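Local coordinates for hypothetical protein (Neisseria meningitidis Z2491, PDB 2F46) that is a putative phosphatase, probably of a nonclassical, eukaryotic-like kind that hydrolyses phosphate esters, at residues T111-S116 / V142-F147; W119-A124 / E149-A154. One frame throughout, in Å; residues are numbered along the deposited sequence. Where two conformers were deposited one is given.

Contact 1 (T111-S116 / V142-F147); sequences TGTRCS and VNLENF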
ATOM      1  N   THR A 111       0.783  -0.661  -8.851  1.00 11.20           N
ATOM      2  CA  THR A 111       2.221  -0.458  -8.776  1.00 12.34           C
ATOM      3  C   THR A 111       2.777  -0.257  -7.382  1.00 12.86           C
ATOM      4  O   THR A 111       3.995  -0.323  -7.192  1.00 14.41           O
ATOM      5  CB  THR A 111       2.599   0.813  -9.524  1.00 13.78           C
ATOM      6  OG1 THR A 111       1.884   1.921  -8.954  1.00 14.03           O
ATOM      7  CG2 THR A 111       2.338   0.688 -11.002  1.00 18.42           C
ATOM      8  N   GLY A 112       1.911   0.033  -6.411  1.00 10.11           N
ATOM      9  CA  GLY A 112       2.347   0.488  -5.099  1.00 10.34           C
ATOM     10  C   GLY A 112       2.339   2.003  -4.962  1.00  8.81           C
ATOM     11  O   GLY A 112       2.530   2.514  -3.853  1.00 10.09           O
ATOM     12  N   THR A 113       2.065   2.733  -6.037  1.00  9.30           N
ATOM     13  CA  THR A 113       2.030   4.199  -5.998  1.00  8.51           C
ATOM     14  C   THR A 113       0.980   4.717  -5.022  1.00  8.41           C
ATOM     15  O   THR A 113       1.230   5.617  -4.232  1.00  7.99           O
ATOM     16  CB  THR A 113       1.774   4.764  -7.394  1.00  9.69           C
ATOM     17  OG1 THR A 113       2.894   4.372  -8.211  1.00 13.08           O
ATOM     18  CG2 THR A 113       1.669   6.276  -7.386  1.00 10.35           C
ATOM     19  N   ARG A 114      -0.218   4.162  -5.118  1.00  8.90           N
ATOM     20  CA  ARG A 114      -1.291   4.683  -4.245  1.00  7.61           C
ATOM     21  C   ARG A 114      -1.015   4.434  -2.781  1.00  7.93           C
ATOM     22  O   ARG A 114      -1.263   5.342  -1.950  1.00  7.44           O
ATOM     23  CB  ARG A 114      -2.640   4.111  -4.650  1.00  7.47           C
ATOM     24  CG  ARG A 114      -3.154   4.706  -5.946  1.00  7.21           C
ATOM     25  CD  ARG A 114      -4.316   3.875  -6.541  1.00  9.46           C
ATOM     26  NE  ARG A 114      -3.806   2.923  -7.517  1.00  9.81           N
ATOM     27  CZ  ARG A 114      -4.568   2.346  -8.435  1.00 10.90           C
ATOM     28  NH1 ARG A 114      -5.865   2.560  -8.470  1.00  9.38           N
ATOM     29  NH2 ARG A 114      -4.002   1.568  -9.346  1.00 12.71           N
ATOM     30  N   CYS A 115      -0.486   3.253  -2.448  0.70  6.88           N
ATOM     31  CA  CYS A 115      -0.104   2.918  -1.077  0.70  5.57           C
ATOM     32  C   CYS A 115       0.931   3.933  -0.567  0.70  5.47           C
ATOM     33  O   CYS A 115       0.822   4.521   0.523  0.70  5.86           O
ATOM     34  CB  CYS A 115       0.426   1.486  -0.998  0.70  7.22           C
ATOM     35  SG  CYS A 115      -0.558   0.262  -1.964  0.70  6.15           S
ATOM     36  N   SER A 116       1.927   4.163  -1.426  0.80  8.04           N
ATOM     37  CA  SER A 116       3.022   5.038  -1.059  0.80  6.05           C
ATOM     38  C   SER A 116       2.535   6.471  -0.876  0.80  8.29           C
ATOM     39  O   SER A 116       3.024   7.214  -0.017  0.80  8.95           O
ATOM     40  CB  SER A 116       4.142   4.937  -2.088  0.80  7.06           C
ATOM     41  OG  SER A 116       4.637   3.618  -2.200  0.80 10.17           O
ATOM     42  N   VAL A 142       9.172   2.640  -5.530  1.00  8.94           N
ATOM     43  CA  VAL A 142       8.122   3.492  -6.101  1.00 11.28           C
ATOM     44  C   VAL A 142       8.617   4.924  -6.214  1.00  9.30           C
ATOM     45  O   VAL A 142       9.042   5.549  -5.233  1.00 10.28           O
ATOM     46  CB  VAL A 142       6.844   3.429  -5.214  1.00  9.21           C
ATOM     47  CG1 VAL A 142       5.816   4.436  -5.665  1.00 11.41           C
ATOM     48  CG2 VAL A 142       6.210   2.081  -5.280  1.00 11.98           C
ATOM     49  N   ASN A 143       8.494   5.508  -7.412  1.00 12.63           N
ATOM     50  CA  ASN A 143       8.893   6.873  -7.658  1.00 12.68           C
ATOM     51  C   ASN A 143       7.698   7.820  -7.505  1.00 13.31           C
ATOM     52  O   ASN A 143       6.728   7.744  -8.271  1.00 13.28           O
ATOM     53  CB  ASN A 143       9.438   6.982  -9.095  1.00 14.31           C
ATOM     54  CG  ASN A 143      10.121   8.296  -9.358  1.00 19.38           C
ATOM     55  OD1 ASN A 143       9.921   9.276  -8.654  1.00 20.84           O
ATOM     56  ND2 ASN A 143      10.985   8.315 -10.369  1.00 27.56           N
ATOM     57  N   LEU A 144       7.750   8.696  -6.497  1.00 11.59           N
ATOM     58  CA  LEU A 144       6.687   9.684  -6.264  1.00 10.90           C
ATOM     59  C   LEU A 144       7.062  11.098  -6.726  1.00 11.82           C
ATOM     60  O   LEU A 144       6.394  12.067  -6.352  1.00 12.88           O
ATOM     61  CB  LEU A 144       6.335   9.761  -4.772  1.00 10.29           C
ATOM     62  CG  LEU A 144       5.736   8.480  -4.212  1.00  9.91           C
ATOM     63  CD1 LEU A 144       5.453   8.685  -2.711  1.00 10.39           C
ATOM     64  CD2 LEU A 144       4.461   8.064  -4.973  1.00  8.43           C
ATOM     65  N   GLU A 145       8.085  11.223  -7.571  0.50 12.93           N
ATOM     66  CA  GLU A 145       8.556  12.549  -7.996  0.50 13.40           C
ATOM     67  C   GLU A 145       7.461  13.371  -8.692  0.50 13.12           C
ATOM     68  O   GLU A 145       7.396  14.595  -8.532  0.50 15.79           O
ATOM     69  CB  GLU A 145       9.793  12.416  -8.892  0.50 17.10           C
ATOM     70  CG  GLU A 145      11.115  12.209  -8.116  0.50 18.60           C
ATOM     71  CD  GLU A 145      11.652  13.491  -7.472  0.50 22.90           C
ATOM     72  OE1 GLU A 145      11.129  14.590  -7.753  0.50 27.95           O
ATOM     73  OE2 GLU A 145      12.610  13.408  -6.682  0.50 19.82           O
ATOM     74  N   ASN A 146       6.578  12.700  -9.423  1.00 12.91           N
ATOM     75  CA  ASN A 146       5.472  13.391 -10.104  1.00 12.75           C
ATOM     76  C   ASN A 146       4.376  13.878  -9.160  1.00 14.11           C
ATOM     77  O   ASN A 146       3.439  14.510  -9.624  1.00 15.13           O
ATOM     78  CB  ASN A 146       4.855  12.531 -11.204  1.00 16.00           C
ATOM     79  CG  ASN A 146       5.801  12.278 -12.356  1.00 17.81           C
ATOM     80  OD1 ASN A 146       6.576  13.137 -12.711  1.00 23.12           O
ATOM     81  ND2 ASN A 146       5.710  11.106 -12.945  1.00 22.19           N
ATOM     82  N   PHE A 147       4.485  13.565  -7.859  1.00 10.43           N
ATOM     83  CA  PHE A 147       3.532  14.010  -6.844  1.00 11.73           C
ATOM     84  C   PHE A 147       4.146  14.971  -5.855  1.00 11.69           C
ATOM     85  O   PHE A 147       3.528  15.283  -4.837  1.00 12.72           O
ATOM     86  CB  PHE A 147       2.965  12.787  -6.102  1.00 10.85           C
ATOM     87  CG  PHE A 147       2.266  11.833  -7.004  1.00  9.31           C
ATOM     88  CD1 PHE A 147       0.965  12.052  -7.403  1.00 12.36           C
ATOM     89  CD2 PHE A 147       2.940  10.736  -7.517  1.00 10.92           C
ATOM     90  CE1 PHE A 147       0.316  11.168  -8.249  1.00 11.08           C
ATOM     91  CE2 PHE A 147       2.276   9.849  -8.339  1.00 12.53           C
ATOM     92  CZ  PHE A 147       0.993  10.097  -8.745  1.00 11.04           C
TER
HETATM   93  O   HOH W   1       4.819   5.930  -9.260  1.00 21.32           O
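Loop 142-147 passes the N-terminal end of helix 113-125, and the backbones come nearest at Thr113 CA and Val142 CA, 6.1 Å apart. Val142 points into this corner. Val142 CG1, anti to the backbone N (chi1 172°), lies 3.8 Å from Thr113 CA, while CG2 sits by Thr111 O. Ser116 OG touches Val142 CB at 3.7 Å. That hydroxyl is already held: Ser116 OG donates to Gly112 O at 2.9 Å, from 38° above the carbonyl plane. Ser116 N also donates to Gly112 O, so two donors from one residue grip the carbonyl of the N-cap. Gly112 has phi 96°, where any side chain would collide with the carbonyl O of Thr111 and be crowded by Val142 CG2. The turn follows Cys109 and leads to Arg114, consistent with the phosphate-binding P-loop of the cysteine phosphatases. Four residues separate the two, one fewer than in the classical C-X5-R signature. Arg114 points away from 142-147 and forms a salt bridge with Glu54. Thr113 splits its branches. Thr113 OG1 shares a hydrogen bond with Thr111 OG1 (2.8 Å) and reaches a water at 2.7 Å, which donates to Asn143 O. Thr113 CG2, anti to the backbone N, meets the Phe147 ring obliquely, 3.7 Å from Phe147 CE2. The Leu144 side chain slides past that of Thr113 in the opposite direction, and Leu144 CD1 reaches Ser116 CB at 4.0 Å.

Contact 2 (W119-A124 / E149-A154); sequences WGFRRA and ERLDNA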
ATOM      1  N   TRP A 119       0.544   6.688   2.524  1.00  8.78           N
ATOM      2  CA  TRP A 119       1.595   6.742   3.553  1.00  8.57           C
ATOM      3  C   TRP A 119       2.230   8.113   3.540  1.00 12.12           C
ATOM      4  O   TRP A 119       2.316   8.808   4.568  1.00 12.58           O
ATOM      5  CB  TRP A 119       2.638   5.661   3.290  1.00 10.02           C
ATOM      6  CG  TRP A 119       3.800   5.678   4.169  1.00 10.27           C
ATOM      7  CD1 TRP A 119       3.915   5.056   5.373  1.00 13.94           C
ATOM      8  CD2 TRP A 119       5.044   6.292   3.904  1.00 11.37           C
ATOM      9  NE1 TRP A 119       5.164   5.315   5.908  1.00 14.77           N
ATOM     10  CE2 TRP A 119       5.876   6.067   5.018  1.00 14.94           C
ATOM     11  CE3 TRP A 119       5.531   7.052   2.831  1.00 12.68           C
ATOM     12  CZ2 TRP A 119       7.172   6.536   5.084  1.00 16.30           C
ATOM     13  CZ3 TRP A 119       6.837   7.507   2.891  1.00 12.45           C
ATOM     14  CH2 TRP A 119       7.623   7.281   4.023  1.00 14.89           C
ATOM     15  N   GLY A 120       2.616   8.565   2.360  1.00  9.70           N
ATOM     16  CA  GLY A 120       3.419   9.793   2.228  1.00 11.43           C
ATOM     17  C   GLY A 120       2.674  11.060   2.581  1.00 13.76           C
ATOM     18  O   GLY A 120       3.253  11.963   3.163  1.00 15.43           O
ATOM     19  N   PHE A 121       1.410  11.195   2.232  1.00 12.34           N
ATOM     20  CA  PHE A 121       0.605  12.362   2.631  1.00 14.41           C
ATOM     21  C   PHE A 121       0.526  12.497   4.161  1.00 16.70           C
ATOM     22  O   PHE A 121       0.502  13.630   4.706  1.00 16.00           O
ATOM     23  CB  PHE A 121      -0.808  12.272   2.058  1.00 13.62           C
ATOM     24  CG  PHE A 121      -0.906  12.609   0.615  1.00 12.18           C
ATOM     25  CD1 PHE A 121      -0.357  13.744   0.118  1.00 17.63           C
ATOM     26  CD2 PHE A 121      -1.588  11.761  -0.261  1.00 17.07           C
ATOM     27  CE1 PHE A 121      -0.480  14.032  -1.234  1.00 22.04           C
ATOM     28  CE2 PHE A 121      -1.717  12.062  -1.588  1.00 14.17           C
ATOM     29  CZ  PHE A 121      -1.167  13.143  -2.079  1.00 15.45           C
ATOM     30  N   ARG A 122       0.472  11.362   4.832  1.00 15.00           N
ATOM     31  CA  ARG A 122       0.417  11.344   6.307  1.00 15.47           C
ATOM     32  C   ARG A 122       1.749  11.787   6.898  1.00 17.48           C
ATOM     33  O   ARG A 122       1.757  12.613   7.846  1.00 17.89           O
ATOM     34  CB  ARG A 122      -0.002   9.964   6.797  1.00 13.53           C
ATOM     35  CG  ARG A 122      -0.054   9.781   8.280  1.00 20.05           C
ATOM     36  CD  ARG A 122      -1.027  10.725   8.938  1.00 30.23           C
ATOM     37  NE  ARG A 122      -0.552  11.016  10.282  1.00 40.46           N
ATOM     38  CZ  ARG A 122      -0.998  12.002  11.048  1.00 45.08           C
ATOM     39  NH1 ARG A 122      -1.980  12.797  10.639  1.00 45.00           N
ATOM     40  NH2 ARG A 122      -0.468  12.172  12.252  1.00 44.34           N
ATOM     41  N   ARG A 123       2.861  11.297   6.344  1.00 15.44           N
ATOM     42  CA  ARG A 123       4.224  11.698   6.750  1.00 14.99           C
ATOM     43  C   ARG A 123       4.398  13.195   6.540  1.00 18.90           C
ATOM     44  O   ARG A 123       5.042  13.869   7.373  1.00 19.39           O
ATOM     45  CB  ARG A 123       5.300  10.937   5.967  1.00 14.82           C
ATOM     46  CG  ARG A 123       5.258   9.427   6.035  1.00 17.74           C
ATOM     47  CD  ARG A 123       5.671   8.828   7.371  1.00 24.75           C
ATOM     48  NE  ARG A 123       4.678   8.928   8.429  1.00 19.63           N
ATOM     49  CZ  ARG A 123       3.541   8.228   8.502  1.00 24.73           C
ATOM     50  NH1 ARG A 123       3.186   7.365   7.556  1.00 21.94           N
ATOM     51  NH2 ARG A 123       2.725   8.408   9.541  1.00 26.97           N
ATOM     52  N   ALA A 124       3.882  13.735   5.437  1.00 17.71           N
ATOM     53  CA  ALA A 124       3.976  15.168   5.161  1.00 20.90           C
ATOM     54  C   ALA A 124       3.286  15.959   6.263  1.00 22.09           C
ATOM     55  O   ALA A 124       3.861  16.925   6.795  1.00 23.14           O
ATOM     56  CB  ALA A 124       3.415  15.524   3.793  1.00 19.64           C
ATOM     57  N   GLU A 149       4.494  18.195  -5.690  1.00 18.38           N
ATOM     58  CA  GLU A 149       3.695  19.380  -5.340  1.00 20.50           C
ATOM     59  C   GLU A 149       2.557  19.053  -4.376  1.00 20.56           C
ATOM     60  O   GLU A 149       2.326  19.783  -3.399  1.00 21.62           O
ATOM     61  CB  GLU A 149       3.147  20.032  -6.600  1.00 22.61           C
ATOM     62  CG  GLU A 149       4.217  20.678  -7.447  1.00 29.81           C
ATOM     63  CD  GLU A 149       3.738  21.069  -8.840  1.00 44.37           C
ATOM     64  OE1 GLU A 149       2.505  21.192  -9.063  1.00 46.35           O
ATOM     65  OE2 GLU A 149       4.613  21.257  -9.720  1.00 45.30           O
ATOM     66  N   ARG A 150       1.846  17.947  -4.628  1.00 14.73           N
ATOM     67  CA  ARG A 150       0.762  17.536  -3.738  1.00 15.76           C
ATOM     68  C   ARG A 150       1.305  17.138  -2.390  1.00 18.32           C
ATOM     69  O   ARG A 150       0.682  17.381  -1.345  1.00 18.01           O
ATOM     70  CB  ARG A 150      -0.034  16.375  -4.356  1.00 15.44           C
ATOM     71  CG  ARG A 150      -0.848  16.805  -5.542  1.00 19.18           C
ATOM     72  CD  ARG A 150      -1.542  15.615  -6.179  1.00 18.01           C
ATOM     73  NE  ARG A 150      -2.540  15.017  -5.298  1.00 22.81           N
ATOM     74  CZ  ARG A 150      -3.117  13.835  -5.530  1.00 19.41           C
ATOM     75  NH1 ARG A 150      -2.796  13.143  -6.610  1.00 22.16           N
ATOM     76  NH2 ARG A 150      -4.021  13.363  -4.670  1.00 31.54           N
ATOM     77  N   LEU A 151       2.471  16.496  -2.379  1.00 14.38           N
ATOM     78  CA  LEU A 151       3.043  16.122  -1.098  1.00 15.80           C
ATOM     79  C   LEU A 151       3.364  17.372  -0.267  1.00 19.30           C
ATOM     80  O   LEU A 151       3.093  17.429   0.943  1.00 20.81           O
ATOM     81  CB  LEU A 151       4.265  15.241  -1.286  1.00 16.77           C
ATOM     82  CG  LEU A 151       3.944  13.804  -1.738  1.00 13.72           C
ATOM     83  CD1 LEU A 151       5.180  13.131  -2.238  1.00 17.15           C
ATOM     84  CD2 LEU A 151       3.324  12.982  -0.617  1.00 16.20           C
ATOM     85  N   ASP A 152       3.932  18.353  -0.933  1.00 18.41           N
ATOM     86  CA  ASP A 152       4.312  19.584  -0.253  1.00 24.17           C
ATOM     87  C   ASP A 152       3.077  20.219   0.359  1.00 25.48           C
ATOM     88  O   ASP A 152       3.096  20.613   1.529  1.00 28.87           O
ATOM     89  CB  ASP A 152       4.989  20.525  -1.217  1.00 23.28           C
ATOM     90  CG  ASP A 152       5.501  21.786  -0.528  1.00 35.25           C
ATOM     91  OD1 ASP A 152       6.228  21.659   0.485  1.00 40.20           O
ATOM     92  OD2 ASP A 152       5.157  22.886  -1.007  1.00 48.58           O
ATOM     93  N   ASN A 153       1.989  20.285  -0.402  1.00 24.32           N
ATOM     94  CA  ASN A 153       0.736  20.880   0.086  1.00 26.20           C
ATOM     95  C   ASN A 153       0.049  20.153   1.231  1.00 29.99           C
ATOM     96  O   ASN A 153      -0.851  20.714   1.878  1.00 33.74           O
ATOM     97  CB  ASN A 153      -0.220  21.096  -1.078  1.00 24.32           C
ATOM     98  CG  ASN A 153       0.352  22.031  -2.109  1.00 23.63           C
ATOM     99  OD1 ASN A 153       1.307  22.738  -1.828  1.00 34.30           O
ATOM    100  ND2 ASN A 153      -0.211  22.029  -3.317  1.00 33.31           N
ATOM    101  N   ALA A 154       0.478  18.930   1.518  1.00 28.43           N
ATOM    102  CA  ALA A 154      -0.040  18.205   2.684  1.00 30.31           C
ATOM    103  C   ALA A 154       0.724  18.549   3.970  1.00 32.42           C
ATOM    104  O   ALA A 154       0.309  18.130   5.058  1.00 31.59           O
ATOM    105  CB  ALA A 154      -0.009  16.700   2.433  1.00 29.10           C
TER
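The Phe121 ring takes a backbone carbonyl at its edge and meets a guanidinium obliquely. Arg150 O lies near the ring plane, 3.5 Å from Phe121 CE1. Beside it, the Arg150 side chain bends back at chi3 (65°), which brings its flat end close to the ring. Phe121 CZ sits over one face of that guanidinium, 3.9 Å from Arg150 NH2. The two planes are 41° apart, so this is a tilted approach and not a parallel stack. The guanidinium is held from elsewhere, since Arg150 NH1 bonds to Ala83 O. On Trp119, Arg123 CG lies over the centre of one face; this pairing stays within helix 113-125.

Phe121 CG is anti to the carbonyl carbon, and the ring lies against the other helix. Leu151 CD2 and Ala154 CB lie oblique to the ring, each 3.8 Å from Phe121 CD1. The Leu151 side chain crosses the Phe121 side chain at about a right angle. Leu151 CD2 also rests on Gly120, 3.8 Å from Gly120 C, where a CB would be tight against the methyl. One turn on, Ala124 CB packs 3.4 Å from Leu151 O and 3.9 Å from Ala154 CB. No hydrogen bond joins the segments; the Phe121 ring, the Leu151 methyl and two alanines meet by van der Waals contact.

The axes of 119-124 and 149-153 come within 8.9 Å at 41°, a roughly parallel helix-helix contact in the helical part beside the sheet of a phosphatase-like domain. Ile86 touches both Phe121 and Arg150, Val91 of helix 88-99 touches Phe121, and Ile133 of helix 130-139 touches Ala124 and Trp119. Trp119 NE1 bonds to Asp21 of strand 18-21, which ties helix 113-125 to the outer part of the sheet.

Both contacts set the C-terminal part of the chain against helix 113-125. Contact 1 uses its N-terminal end and the loop before helix 148-153. Contact 2 uses its later turns and that final helix. Their centres are about 12 Å apart, on the same side of the chain's centre, and the segments follow in the same order along both partners. Contact 1 includes the last residues of the probable phosphate-binding loop, which runs from Cys109 to Arg114. Contact 2 lies farther out, its centre about 15 Å from the chain's centre against 10 Å for contact 1. Contact 1 combines a water bridge with methyl packing, whereas contact 2 has no hydrogen bond across it and packs an aromatic ring and methyls against the last helix.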